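Long-range contact in alpha-1,3-glucanase (Bacillus circulans, PDB 5ZRU), which probably hydrolyses alpha-1,3-glucan, this chain being the catalytic unit of a longer, multidomain GH87 enzyme that also carries carbohydrate-binding modules: residues G322-I334 against L350-N362. Numbering follows the deposited sequence.
Sequences GFWVGDYAHTPAI and LADGVNFAQGTSN. With CA (calcium ion), chain J.
Trp324 and Asn355 stand side by side on one face of two parallel strands, 323-325 and 354-357. Asn355 CB lies over one face of the indole, 3.8 Å from the centroid of the Trp324 six-membered ring, a CH-pi contact, and the amide plane is turned 32° from the ring. Asn355 runs alongside the indole because its first torsion sets CG opposite the backbone N (chi1 -163°), and its ND2 donates to Asp352 OD2 at 3.0 Å from above the carboxylate plane. That carboxylate grips a calcium ion through both oxygens, OD1 the closer at 2.3 Å; four waters and Asp375 also bind the metal. Asn355 is thus a second-shell residue and, together with the metal, probably helps fix the rotation of the carboxylate. In the indole plane, Trp324 NE1 donates to Tyr328 OH at 2.8 Å, which joins the strand to the loop after it.

On the other face, Phe323 packs against Val354 and Val325 CG2 meets the edge of the Phe356 ring, while Ile341 of strand 340-342 covers Phe323, Val354 and Phe356. Between the faces, backbone bonds alternate from strand to strand; Val325 N to Asn355 O, at 2.9 Å, is nearly straight.

Beyond the strands, Gln358 CG sits 3.5 Å from Tyr328 CZ. Bending at chi2 (-66°) carries the Gln358 amide to the loop, where NE2 donates to Asp327 O at 2.9 Å and also to Val385 O, while OE1 is hydrogen-bonded to Ser383 OG. Asp327 in turn holds its own loop in shape, OD1 accepting from Ala329 N in an Asx turn and from His330 ND1 on the opposite face of the carboxylate. Parallel strands of successive coils stacked in register, as 323-325 on 354-357, are the hallmark of the right-handed parallel beta-helix of the pectate lyase-like clan; here Asp352, just before strand 354-357, shares calcium with Asp375 of the next coil.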
loop_
_atom_site.group_PDB
_atom_site.type_symbol
_atom_site.label_atom_id
_atom_site.label_comp_id
_atom_site.label_asym_id
_atom_site.label_seq_id
_atom_site.Cartn_x
_atom_site.Cartn_y
_atom_site.Cartn_z
ATOM N N GLY A 322 6.890 -2.667 -1.419
ATOM C CA GLY A 322 6.549 -2.913 -2.813
ATOM C C GLY A 322 7.676 -2.479 -3.735
ATOM O O GLY A 322 8.190 -3.271 -4.538
ATOM N N PHE A 323 8.054 -1.207 -3.619
ATOM C CA PHE A 323 9.137 -0.580 -4.369
ATOM C C PHE A 323 10.038 0.178 -3.407
ATOM O O PHE A 323 9.545 0.943 -2.576
ATOM C CB PHE A 323 8.610 0.452 -5.395
ATOM C CG PHE A 323 7.865 -0.145 -6.557
ATOM C CD1 PHE A 323 6.584 -0.663 -6.393
ATOM C CD2 PHE A 323 8.440 -0.170 -7.812
ATOM C CE1 PHE A 323 5.887 -1.193 -7.478
ATOM C CE2 PHE A 323 7.754 -0.691 -8.894
ATOM C CZ PHE A 323 6.484 -1.202 -8.732
ATOM N N TRP A 324 11.354 0.033 -3.558
ATOM C CA TRP A 324 12.298 0.948 -2.908
ATOM C C TRP A 324 13.232 1.510 -3.976
ATOM O O TRP A 324 14.165 0.831 -4.417
ATOM C CB TRP A 324 13.087 0.264 -1.794
ATOM C CG TRP A 324 13.816 1.272 -0.962
ATOM C CD1 TRP A 324 15.035 1.844 -1.225
ATOM C CD2 TRP A 324 13.346 1.863 0.255
ATOM N NE1 TRP A 324 15.351 2.752 -0.230
ATOM C CE2 TRP A 324 14.333 2.768 0.694
ATOM C CE3 TRP A 324 12.187 1.697 1.031
ATOM C CZ2 TRP A 324 14.189 3.518 1.868
ATOM C CZ3 TRP A 324 12.051 2.440 2.198
ATOM C CH2 TRP A 324 13.045 3.335 2.604
ATOM N N VAL A 325 12.972 2.741 -4.410
ATOM C CA VAL A 325 13.711 3.344 -5.515
ATOM C C VAL A 325 14.864 4.137 -4.915
ATOM O O VAL A 325 14.647 5.139 -4.232
ATOM C CB VAL A 325 12.804 4.231 -6.375
ATOM C CG1 VAL A 325 13.543 4.720 -7.627
ATOM C CG2 VAL A 325 11.570 3.435 -6.767
ATOM N N GLY A 326 16.091 3.683 -5.157
ATOM C CA GLY A 326 17.228 4.385 -4.596
ATOM C C GLY A 326 18.546 3.665 -4.760
ATOM O O GLY A 326 18.634 2.445 -4.584
ATOM N N ASP A 327 19.580 4.430 -5.094
ATOM C CA ASP A 327 20.916 3.891 -5.303
ATOM C C ASP A 327 21.720 3.934 -4.015
ATOM O O ASP A 327 21.835 4.993 -3.388
ATOM C CB ASP A 327 21.661 4.678 -6.374
ATOM C CG ASP A 327 23.098 4.235 -6.495
ATOM O OD1 ASP A 327 23.318 3.017 -6.685
ATOM O OD2 ASP A 327 23.996 5.094 -6.386
ATOM N N TYR A 328 22.309 2.791 -3.651
ATOM C CA TYR A 328 23.250 2.716 -2.540
ATOM C C TYR A 328 24.605 2.181 -2.978
ATOM O O TYR A 328 25.464 1.924 -2.127
ATOM C CB TYR A 328 22.669 1.856 -1.408
ATOM C CG TYR A 328 21.357 2.415 -0.942
ATOM C CD1 TYR A 328 21.309 3.381 0.057
ATOM C CD2 TYR A 328 20.165 2.028 -1.548
ATOM C CE1 TYR A 328 20.114 3.928 0.460
ATOM C CE2 TYR A 328 18.959 2.569 -1.150
ATOM C CZ TYR A 328 18.936 3.510 -0.145
ATOM O OH TYR A 328 17.734 4.055 0.250
ATOM N N ALA A 329 24.833 2.035 -4.282
ATOM C CA ALA A 329 26.022 1.354 -4.770
ATOM C C ALA A 329 27.045 2.276 -5.418
ATOM O O ALA A 329 28.142 1.812 -5.745
ATOM C CB ALA A 329 25.625 0.258 -5.770
ATOM N N HIS A 330 26.735 3.556 -5.599
ATOM C CA HIS A 330 27.616 4.481 -6.294
ATOM C C HIS A 330 27.929 5.688 -5.419
ATOM O O HIS A 330 27.099 6.131 -4.615
ATOM C CB HIS A 330 26.992 4.949 -7.621
ATOM C CG HIS A 330 26.664 3.827 -8.556
ATOM N ND1 HIS A 330 25.483 3.117 -8.486
ATOM C CD2 HIS A 330 27.379 3.269 -9.562
ATOM C CE1 HIS A 330 25.477 2.184 -9.421
ATOM N NE2 HIS A 330 26.615 2.253 -10.087
ATOM N N THR A 331 29.141 6.219 -5.583
ATOM C CA THR A 331 29.553 7.447 -4.912
ATOM C C THR A 331 30.150 8.371 -5.963
ATOM O O THR A 331 31.182 8.024 -6.573
ATOM C CB THR A 331 30.556 7.183 -3.791
ATOM O OG1 THR A 331 29.985 6.270 -2.848
ATOM C CG2 THR A 331 30.900 8.486 -3.078
ATOM N N PRO A 332 29.537 9.532 -6.238
ATOM C CA PRO A 332 28.268 9.965 -5.634
ATOM C C PRO A 332 27.087 9.157 -6.169
ATOM O O PRO A 332 27.212 8.539 -7.226
ATOM C CB PRO A 332 28.163 11.434 -6.043
ATOM C CG PRO A 332 28.940 11.517 -7.312
ATOM C CD PRO A 332 30.071 10.531 -7.181
ATOM N N ALA A 333 25.978 9.145 -5.433
ATOM C CA ALA A 333 24.852 8.292 -5.788
ATOM C C ALA A 333 24.244 8.715 -7.118
ATOM O O ALA A 333 24.183 9.903 -7.445
ATOM C CB ALA A 333 23.789 8.339 -4.687
ATOM N N ILE A 334 23.810 7.728 -7.902
ATOM C CA ILE A 334 23.039 8.026 -9.105
ATOM C C ILE A 334 21.571 8.005 -8.712
ATOM O O ILE A 334 21.231 7.557 -7.610
ATOM C CB ILE A 334 23.347 7.042 -10.249
ATOM C CG1 ILE A 334 23.094 5.599 -9.823
ATOM C CG2 ILE A 334 24.789 7.227 -10.735
ATOM C CD1 ILE A 334 23.238 4.607 -10.971
ATOM N N LEU A 350 5.194 -5.608 4.183
ATOM C CA LEU A 350 5.529 -5.461 5.600
ATOM C C LEU A 350 5.915 -4.033 5.969
ATOM O O LEU A 350 5.916 -3.693 7.158
ATOM C CB LEU A 350 6.671 -6.419 5.965
ATOM C CG LEU A 350 6.268 -7.895 5.940
ATOM C CD1 LEU A 350 7.460 -8.798 5.711
ATOM C CD2 LEU A 350 5.546 -8.284 7.248
ATOM N N ALA A 351 6.230 -3.195 4.983
ATOM C CA ALA A 351 6.565 -1.791 5.212
ATOM C C ALA A 351 6.018 -0.947 4.058
ATOM O O ALA A 351 4.890 -1.184 3.628
ATOM C CB ALA A 351 8.081 -1.609 5.369
ATOM N N ASP A 352 6.797 0.015 3.541
ATOM C CA ASP A 352 6.269 0.980 2.571
ATOM C C ASP A 352 5.697 0.295 1.335
ATOM O O ASP A 352 6.244 -0.695 0.847
ATOM C CB ASP A 352 7.360 1.943 2.082
ATOM C CG ASP A 352 8.055 2.673 3.203
ATOM O OD1 ASP A 352 8.420 2.005 4.188
ATOM O OD2 ASP A 352 8.271 3.899 3.063
ATOM N N GLY A 353 4.627 0.870 0.785
ATOM C CA GLY A 353 4.220 0.485 -0.555
ATOM C C GLY A 353 5.247 0.903 -1.599
ATOM O O GLY A 353 5.781 0.065 -2.331
ATOM N N VAL A 354 5.543 2.199 -1.667
ATOM C CA VAL A 354 6.554 2.747 -2.572
ATOM C C VAL A 354 7.313 3.822 -1.814
ATOM O O VAL A 354 6.697 4.710 -1.212
ATOM C CB VAL A 354 5.954 3.374 -3.849
ATOM C CG1 VAL A 354 7.087 3.984 -4.734
ATOM C CG2 VAL A 354 5.135 2.366 -4.642
ATOM N N ASN A 355 8.640 3.765 -1.854
ATOM C CA ASN A 355 9.450 4.865 -1.350
ATOM C C ASN A 355 10.377 5.357 -2.453
ATOM O O ASN A 355 11.175 4.583 -2.993
ATOM C CB ASN A 355 10.240 4.446 -0.107
ATOM C CG ASN A 355 10.764 5.641 0.674
ATOM O OD1 ASN A 355 11.409 6.536 0.119
ATOM N ND2 ASN A 355 10.465 5.674 1.966
ATOM N N PHE A 356 10.248 6.639 -2.794
ATOM C CA PHE A 356 11.171 7.350 -3.684
ATOM C C PHE A 356 12.277 7.955 -2.822
ATOM O O PHE A 356 12.091 9.016 -2.226
ATOM C CB PHE A 356 10.437 8.449 -4.447
ATOM C CG PHE A 356 9.510 7.949 -5.533
ATOM C CD1 PHE A 356 9.628 6.662 -6.041
ATOM C CD2 PHE A 356 8.522 8.787 -6.055
ATOM C CE1 PHE A 356 8.767 6.212 -7.060
ATOM C CE2 PHE A 356 7.671 8.350 -7.074
ATOM C CZ PHE A 356 7.801 7.056 -7.579
ATOM N N ALA A 357 13.435 7.300 -2.758
ATOM C CA ALA A 357 14.493 7.704 -1.833
ATOM C C ALA A 357 15.753 8.098 -2.602
ATOM O O ALA A 357 15.816 8.004 -3.830
ATOM C CB ALA A 357 14.797 6.582 -0.835
ATOM N N GLN A 358 16.764 8.560 -1.862
ATOM C CA GLN A 358 18.108 8.750 -2.431
ATOM C C GLN A 358 18.096 9.649 -3.665
ATOM O O GLN A 358 18.778 9.375 -4.660
ATOM C CB GLN A 358 18.743 7.397 -2.769
ATOM C CG GLN A 358 19.269 6.656 -1.557
ATOM C CD GLN A 358 20.424 7.400 -0.933
ATOM O OE1 GLN A 358 20.241 8.192 -0.005
ATOM N NE2 GLN A 358 21.625 7.166 -1.451
ATOM N N GLY A 359 17.308 10.719 -3.614
ATOM C CA GLY A 359 17.292 11.691 -4.681
ATOM C C GLY A 359 16.447 11.339 -5.883
ATOM O O GLY A 359 16.510 12.055 -6.888
ATOM N N THR A 360 15.691 10.246 -5.829
ATOM C CA THR A 360 14.689 9.968 -6.850
ATOM C C THR A 360 13.874 11.225 -7.114
ATOM O O THR A 360 13.365 11.852 -6.179
ATOM C CB THR A 360 13.766 8.839 -6.379
ATOM O OG1 THR A 360 14.534 7.652 -6.131
ATOM C CG2 THR A 360 12.698 8.565 -7.425
ATOM N N SER A 361 13.752 11.594 -8.391
ATOM C CA SER A 361 13.180 12.878 -8.779
ATOM C C SER A 361 12.266 12.720 -9.986
ATOM O O SER A 361 12.366 11.758 -10.755
ATOM C CB SER A 361 14.276 13.910 -9.107
ATOM O OG SER A 361 15.047 14.211 -7.956
ATOM N N ASN A 362 11.355 13.690 -10.128
ATOM C CA ASN A 362 10.481 13.791 -11.292
ATOM C C ASN A 362 9.752 12.486 -11.567
ATOM O O ASN A 362 9.458 12.160 -12.716
ATOM C CB ASN A 362 11.272 14.232 -12.524
ATOM C CG ASN A 362 11.856 15.603 -12.354
ATOM O OD1 ASN A 362 11.126 16.564 -12.129
ATOM N ND2 ASN A 362 13.179 15.704 -12.433
HETATM CA CA CA J . 8.748 3.743 5.728
HETATM O O HOH W 1 19.133 7.173 -6.057
HETATM O O HOH W 2 9.312 4.567 7.644
HETATM O O HOH W 3 11.004 3.968 5.440
HETATM O O HOH W 4 10.151 1.985 6.172
HETATM O O HOH W 5 8.232 5.576 4.932
#